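Local coordinates for protein pectate lyase 1 (PDB 1PXZ) that is a major cedar pollen allergen with low pectate lyase activity, cleaving galacturonan by elimination, with calcium as cofactor, at residues M76-K81 and V99-G104; P106-R111 and L121-C126. All blocks are in the same frame, centred on the assembly; numbering follows the deposited sequence.

Contact 1 of 2, residues M76-K81 and V99-G104; sequences MNIKLK and VHLGNG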
loop_
_atom_site.group_PDB
_atom_site.type_symbol
_atom_site.label_atom_id
_atom_site.label_comp_id
_atom_site.label_asym_id
_atom_site.label_seq_id
_atom_site.Cartn_x
_atom_site.Cartn_y
_atom_site.Cartn_z
ATOM N N MET A 76 -12.387 -17.331 -3.982
ATOM C CA MET A 76 -11.225 -18.039 -4.491
ATOM C C MET A 76 -10.025 -17.928 -3.559
ATOM O O MET A 76 -9.677 -16.792 -3.223
ATOM C CB MET A 76 -10.806 -17.424 -5.832
ATOM C CG MET A 76 -11.641 -17.928 -6.991
ATOM S SD MET A 76 -11.033 -17.239 -8.555
ATOM C CE MET A 76 -12.410 -17.757 -9.599
ATOM N N ASN A 77 -9.426 -19.043 -3.169
ATOM C CA ASN A 77 -8.074 -19.020 -2.615
ATOM C C ASN A 77 -7.100 -19.354 -3.732
ATOM O O ASN A 77 -7.154 -20.472 -4.271
ATOM C CB ASN A 77 -7.907 -19.982 -1.439
ATOM C CG ASN A 77 -8.957 -19.701 -0.387
ATOM O OD1 ASN A 77 -9.312 -18.546 -0.169
ATOM N ND2 ASN A 77 -9.505 -20.720 0.266
ATOM N N ILE A 78 -6.254 -18.402 -4.096
ATOM C CA ILE A 78 -5.351 -18.660 -5.224
ATOM C C ILE A 78 -3.919 -18.794 -4.733
ATOM O O ILE A 78 -3.421 -17.942 -3.987
ATOM C CB ILE A 78 -5.439 -17.542 -6.286
ATOM C CG1 ILE A 78 -6.775 -17.449 -7.013
ATOM C CG2 ILE A 78 -4.272 -17.682 -7.258
ATOM C CD1 ILE A 78 -7.028 -16.157 -7.758
ATOM N N LYS A 79 -3.272 -19.887 -5.147
ATOM C CA LYS A 79 -1.863 -20.076 -4.807
ATOM C C LYS A 79 -1.034 -19.953 -6.089
ATOM O O LYS A 79 -1.082 -20.821 -6.970
ATOM C CB LYS A 79 -1.569 -21.414 -4.114
ATOM C CG LYS A 79 -0.091 -21.568 -3.733
ATOM C CD LYS A 79 0.168 -22.856 -2.961
ATOM C CE LYS A 79 1.612 -22.967 -2.509
ATOM N NZ LYS A 79 1.966 -24.313 -1.974
ATOM N N LEU A 80 -0.280 -18.866 -6.202
ATOM C CA LEU A 80 0.496 -18.676 -7.431
ATOM C C LEU A 80 1.760 -19.512 -7.460
ATOM O O LEU A 80 2.343 -19.843 -6.419
ATOM C CB LEU A 80 0.851 -17.194 -7.598
ATOM C CG LEU A 80 -0.336 -16.241 -7.706
ATOM C CD1 LEU A 80 0.139 -14.811 -7.486
ATOM C CD2 LEU A 80 -1.022 -16.377 -9.057
ATOM N N LYS A 81 2.236 -19.845 -8.666
ATOM C CA LYS A 81 3.416 -20.691 -8.760
ATOM C C LYS A 81 4.698 -19.876 -8.912
ATOM O O LYS A 81 5.778 -20.394 -8.648
ATOM C CB LYS A 81 3.339 -21.642 -9.949
ATOM C CG LYS A 81 2.245 -22.702 -9.884
ATOM C CD LYS A 81 2.486 -23.710 -10.994
ATOM C CE LYS A 81 1.551 -24.902 -10.916
ATOM N NZ LYS A 81 0.122 -24.513 -10.837
ATOM N N VAL A 99 -11.575 -13.136 -2.033
ATOM C CA VAL A 99 -10.362 -13.506 -2.754
ATOM C C VAL A 99 -9.142 -13.443 -1.849
ATOM O O VAL A 99 -8.896 -12.390 -1.260
ATOM C CB VAL A 99 -10.171 -12.527 -3.923
ATOM C CG1 VAL A 99 -8.922 -12.866 -4.704
ATOM C CG2 VAL A 99 -11.457 -12.565 -4.739
ATOM N N HIS A 100 -8.437 -14.556 -1.758
ATOM C CA HIS A 100 -7.263 -14.720 -0.922
ATOM C C HIS A 100 -6.100 -15.143 -1.803
ATOM O O HIS A 100 -6.201 -16.209 -2.420
ATOM C CB HIS A 100 -7.480 -15.752 0.186
ATOM C CG HIS A 100 -8.436 -15.341 1.262
ATOM N ND1 HIS A 100 -9.792 -15.233 1.107
ATOM C CD2 HIS A 100 -8.214 -14.990 2.553
ATOM C CE1 HIS A 100 -10.357 -14.846 2.228
ATOM N NE2 HIS A 100 -9.408 -14.689 3.138
ATOM N N LEU A 101 -5.052 -14.324 -1.844
ATOM C CA LEU A 101 -3.799 -14.605 -2.520
ATOM C C LEU A 101 -2.694 -14.861 -1.496
ATOM O O LEU A 101 -2.794 -14.382 -0.361
ATOM C CB LEU A 101 -3.352 -13.435 -3.416
ATOM C CG LEU A 101 -4.460 -12.821 -4.277
ATOM C CD1 LEU A 101 -3.969 -11.636 -5.098
ATOM C CD2 LEU A 101 -5.034 -13.913 -5.179
ATOM N N GLY A 102 -1.644 -15.572 -1.868
ATOM C CA GLY A 102 -0.516 -15.907 -1.023
ATOM C C GLY A 102 -0.587 -17.398 -0.697
ATOM O O GLY A 102 -0.252 -18.215 -1.560
ATOM N N ASN A 103 -1.009 -17.733 0.521
ATOM C CA ASN A 103 -1.277 -19.160 0.786
ATOM C C ASN A 103 -0.067 -20.047 0.545
ATOM O O ASN A 103 -0.217 -21.175 0.055
ATOM C CB ASN A 103 -2.438 -19.583 -0.120
ATOM C CG ASN A 103 -3.687 -18.731 -0.022
ATOM O OD1 ASN A 103 -4.241 -18.584 1.073
ATOM N ND2 ASN A 103 -4.190 -18.151 -1.121
ATOM N N GLY A 104 1.135 -19.599 0.864
ATOM C CA GLY A 104 2.397 -20.288 0.649
ATOM C C GLY A 104 3.084 -19.997 -0.668
ATOM O O GLY A 104 4.217 -20.437 -0.898
HETATM O O HOH W 1 0.228 -17.196 -4.189
#
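Asn77 and His100 stand side by side on the outer face of two neighbouring parallel strands, 76-78 and 99-102, whose axes pass 4.8 Å apart. As bridge partners with CG anti to the carbonyl carbon in both, the side chains point the same way; their amide and imidazole planes stand 87° apart. Asn77 OD1 meets His100 CB at 3.4 Å and lies obliquely by the CG-ND1 side of the ring, whose end turns away towards the next strand, stacks on the ring of His122 and also meets that of His124. On the other face Ile78 and Leu101 likewise run alongside each other, with Leu101 CD2 lying 3.8 Å from Ile78 CB and close to Ile78 CD1; Phe72 of strand 68-72 also packs on Ile78. Between the faces, His100 gives its N-H to Met76 O (N to O 2.9 Å) and takes that of Ile78 on its own O (N to O 2.8 Å), both nearly along the C=O axes.

Where the strands give out, Asn103 folds its side chain back over the face that bears Asn77 and His100. Its ND2 donates to Ile78 O at 3.0 Å and, in a more bent bond, to His100 O, both acceptors lying in its amide plane while ND2 sits above each carbonyl plane. Two bonds thus fix the rotation of the amide, and His100 O is gripped by two donors. Beyond it a water bridges Leu80 N and Gly102 O, and the extended Lys79 chain lies along the turn, its CD 3.5 Å from Asn103 O. The ladder, with aliphatic residues inward, polar ones outward and an asparagine bonded to the backbone of both strands where they end, is characteristic of successive coils of the parallel beta-helix of pectate lyases.

Contact 2 of 2, residues P106-R111 and L121-C126; sequences PCLFMR and LHIHGC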
loop_
_atom_site.group_PDB
_atom_site.type_symbol
_atom_site.label_atom_id
_atom_site.label_comp_id
_atom_site.label_asym_id
_atom_site.label_seq_id
_atom_site.Cartn_x
_atom_site.Cartn_y
_atom_site.Cartn_z
ATOM N N PRO A 106 4.201 -17.029 -3.905
ATOM C CA PRO A 106 4.551 -15.626 -4.106
ATOM C C PRO A 106 3.292 -14.814 -4.433
ATOM O O PRO A 106 2.252 -15.382 -4.725
ATOM C CB PRO A 106 5.500 -15.620 -5.304
ATOM C CG PRO A 106 5.326 -16.940 -5.962
ATOM C CD PRO A 106 4.730 -17.899 -4.976
ATOM N N CYS A 107 3.413 -13.481 -4.361
ATOM C CA CYS A 107 2.230 -12.634 -4.504
ATOM C C CYS A 107 2.393 -11.621 -5.619
ATOM O O CYS A 107 2.810 -12.023 -6.723
ATOM C CB CYS A 107 1.917 -12.018 -3.121
ATOM S SG CYS A 107 1.357 -13.342 -1.987
ATOM N N LEU A 108 2.090 -10.352 -5.392
ATOM C CA LEU A 108 1.904 -9.389 -6.472
ATOM C C LEU A 108 3.082 -8.437 -6.653
ATOM O O LEU A 108 3.631 -7.905 -5.681
ATOM C CB LEU A 108 0.666 -8.510 -6.234
ATOM C CG LEU A 108 -0.656 -9.277 -6.043
ATOM C CD1 LEU A 108 -1.789 -8.303 -5.769
ATOM C CD2 LEU A 108 -0.926 -10.164 -7.249
ATOM N N PHE A 109 3.423 -8.261 -7.927
ATOM C CA PHE A 109 4.594 -7.506 -8.326
ATOM C C PHE A 109 4.231 -6.528 -9.437
ATOM O O PHE A 109 3.487 -6.842 -10.352
ATOM C CB PHE A 109 5.725 -8.431 -8.816
ATOM C CG PHE A 109 6.352 -9.274 -7.714
ATOM C CD1 PHE A 109 5.688 -10.368 -7.175
ATOM C CD2 PHE A 109 7.608 -8.960 -7.226
ATOM C CE1 PHE A 109 6.218 -11.145 -6.159
ATOM C CE2 PHE A 109 8.156 -9.722 -6.208
ATOM C CZ PHE A 109 7.476 -10.802 -5.689
ATOM N N MET A 110 4.778 -5.324 -9.336
ATOM C CA MET A 110 4.616 -4.341 -10.408
ATOM C C MET A 110 5.984 -3.739 -10.713
ATOM O O MET A 110 6.677 -3.291 -9.783
ATOM C CB MET A 110 3.618 -3.259 -10.004
ATOM C CG MET A 110 2.163 -3.744 -9.991
ATOM S SD MET A 110 1.228 -2.801 -8.772
ATOM C CE MET A 110 1.818 -3.605 -7.263
ATOM N N ARG A 111 6.376 -3.750 -11.986
ATOM C CA ARG A 111 7.716 -3.223 -12.288
ATOM C C ARG A 111 7.665 -2.396 -13.567
ATOM O O ARG A 111 7.252 -2.866 -14.624
ATOM C CB ARG A 111 8.741 -4.345 -12.406
ATOM C CG ARG A 111 10.141 -3.852 -12.738
ATOM C CD ARG A 111 10.822 -4.820 -13.698
ATOM N NE ARG A 111 10.938 -6.154 -13.132
ATOM C CZ ARG A 111 11.044 -7.287 -13.815
ATOM N NH1 ARG A 111 11.053 -7.263 -15.141
ATOM N NH2 ARG A 111 11.144 -8.443 -13.168
ATOM N N LEU A 121 -8.736 -7.008 -1.778
ATOM C CA LEU A 121 -8.124 -8.326 -1.766
ATOM C C LEU A 121 -7.645 -8.716 -0.371
ATOM O O LEU A 121 -7.191 -7.898 0.436
ATOM C CB LEU A 121 -6.904 -8.391 -2.690
ATOM C CG LEU A 121 -7.113 -7.913 -4.125
ATOM C CD1 LEU A 121 -5.794 -7.841 -4.880
ATOM C CD2 LEU A 121 -8.137 -8.836 -4.798
ATOM N N HIS A 122 -7.722 -10.024 -0.107
ATOM C CA HIS A 122 -7.007 -10.538 1.064
ATOM C C HIS A 122 -5.644 -11.053 0.615
ATOM O O HIS A 122 -5.620 -11.887 -0.312
ATOM C CB HIS A 122 -7.743 -11.694 1.704
ATOM C CG HIS A 122 -9.153 -11.458 2.126
ATOM N ND1 HIS A 122 -9.453 -11.203 3.456
ATOM C CD2 HIS A 122 -10.327 -11.461 1.449
ATOM C CE1 HIS A 122 -10.762 -11.046 3.571
ATOM N NE2 HIS A 122 -11.317 -11.195 2.378
ATOM N N ILE A 123 -4.532 -10.642 1.183
ATOM C CA ILE A 123 -3.251 -11.251 0.796
ATOM C C ILE A 123 -2.542 -11.665 2.072
ATOM O O ILE A 123 -2.341 -10.817 2.937
ATOM C CB ILE A 123 -2.359 -10.331 -0.045
ATOM C CG1 ILE A 123 -3.115 -9.673 -1.196
ATOM C CG2 ILE A 123 -1.136 -11.083 -0.543
ATOM C CD1 ILE A 123 -2.339 -8.666 -2.016
ATOM N N HIS A 124 -2.205 -12.944 2.190
ATOM C CA HIS A 124 -1.492 -13.397 3.381
ATOM C C HIS A 124 -0.737 -14.688 3.083
ATOM O O HIS A 124 -1.091 -15.354 2.108
ATOM C CB HIS A 124 -2.479 -13.610 4.526
ATOM C CG HIS A 124 -3.598 -14.514 4.129
ATOM N ND1 HIS A 124 -3.400 -15.878 4.025
ATOM C CD2 HIS A 124 -4.891 -14.285 3.813
ATOM C CE1 HIS A 124 -4.532 -16.453 3.665
ATOM N NE2 HIS A 124 -5.444 -15.510 3.528
ATOM N N GLY A 125 0.257 -14.976 3.901
ATOM C CA GLY A 125 1.095 -16.145 3.723
ATOM C C GLY A 125 1.982 -16.062 2.491
ATOM O O GLY A 125 2.371 -17.110 1.972
ATOM N N CYS A 126 2.329 -14.869 1.998
ATOM C CA CYS A 126 3.201 -14.820 0.836
ATOM C C CYS A 126 4.581 -15.358 1.180
ATOM O O CYS A 126 5.101 -15.166 2.278
ATOM C CB CYS A 126 3.343 -13.389 0.287
ATOM S SG CYS A 126 1.727 -12.659 -0.096
#
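Strands 108-111 and 122-124 belong to different faces of the coiled chain, so the segments 106-111 and 121-126 meet through side chains alone, near the start of one and along the other. The covalent tie is the disulfide of Cys107 and Cys126, SG to SG 2.0 Å, with a C-S-S-C torsion of -95°, close to the relaxed right angle. Each sulfur is anti to its own carbonyl carbon, and Cys107 CB ends 3.9 Å from Cys126 CB. Cys126 follows the bend at Gly125, where a positive phi (68°) turns the chain beyond strand 122-124. Its side chain lies about 8 Å from that of Asp173, a calcium ligand by similarity with related lyases, so the disulfide borders the probable metal site.

Beside the disulfide, Ile123 uses its two branches on two partners. CG2, anti to the backbone N, places one methyl against Cys107 SG at 3.7 Å, whereas CD1, at the end of the other branch, meets Leu108 CD1 at 3.8 Å. Leu108, with CG beside its backbone N, crosses Ile123 obliquely; the same methyl also touches Leu121 CD1 at 4.1 Å, these side chains again crossing obliquely, so one leucine methyl is shared between two residues that project inward from the same strand region. All five touching residues are buried.

The cluster continues into the interior of the beta-helix: Leu118 of strand 114-119 packs on Leu108, and Leu168 of strand 167-169, in the next coil, on Ile123. Strand 108-111 is itself held between strands 84-85 and 153-156, while Cys126 touches Cys171, in the loop between strands 167-169 and 174-179.

How the contacts relate
Strand 99-102 of contact 1 pairs with strand 122-124 of contact 2 in the next coil, so 76-78, 99-102 and 122-124 form consecutive rungs, joined in part by the probable hydrogen bond from His122 N to Val99 O. Contact 1 is partly buried and joins neighbouring coils stacked along the helix axis, held by backbone and asparagine hydrogen bonds, and 76-81 lies within an experimentally mapped IgE-binding region. Contact 2 is wholly buried and reaches across the interior between different faces, relying on a disulfide and aliphatic methyls. Among the points where the two touch, Gly102 CA packs against Cys107 SG at 3.3 Å.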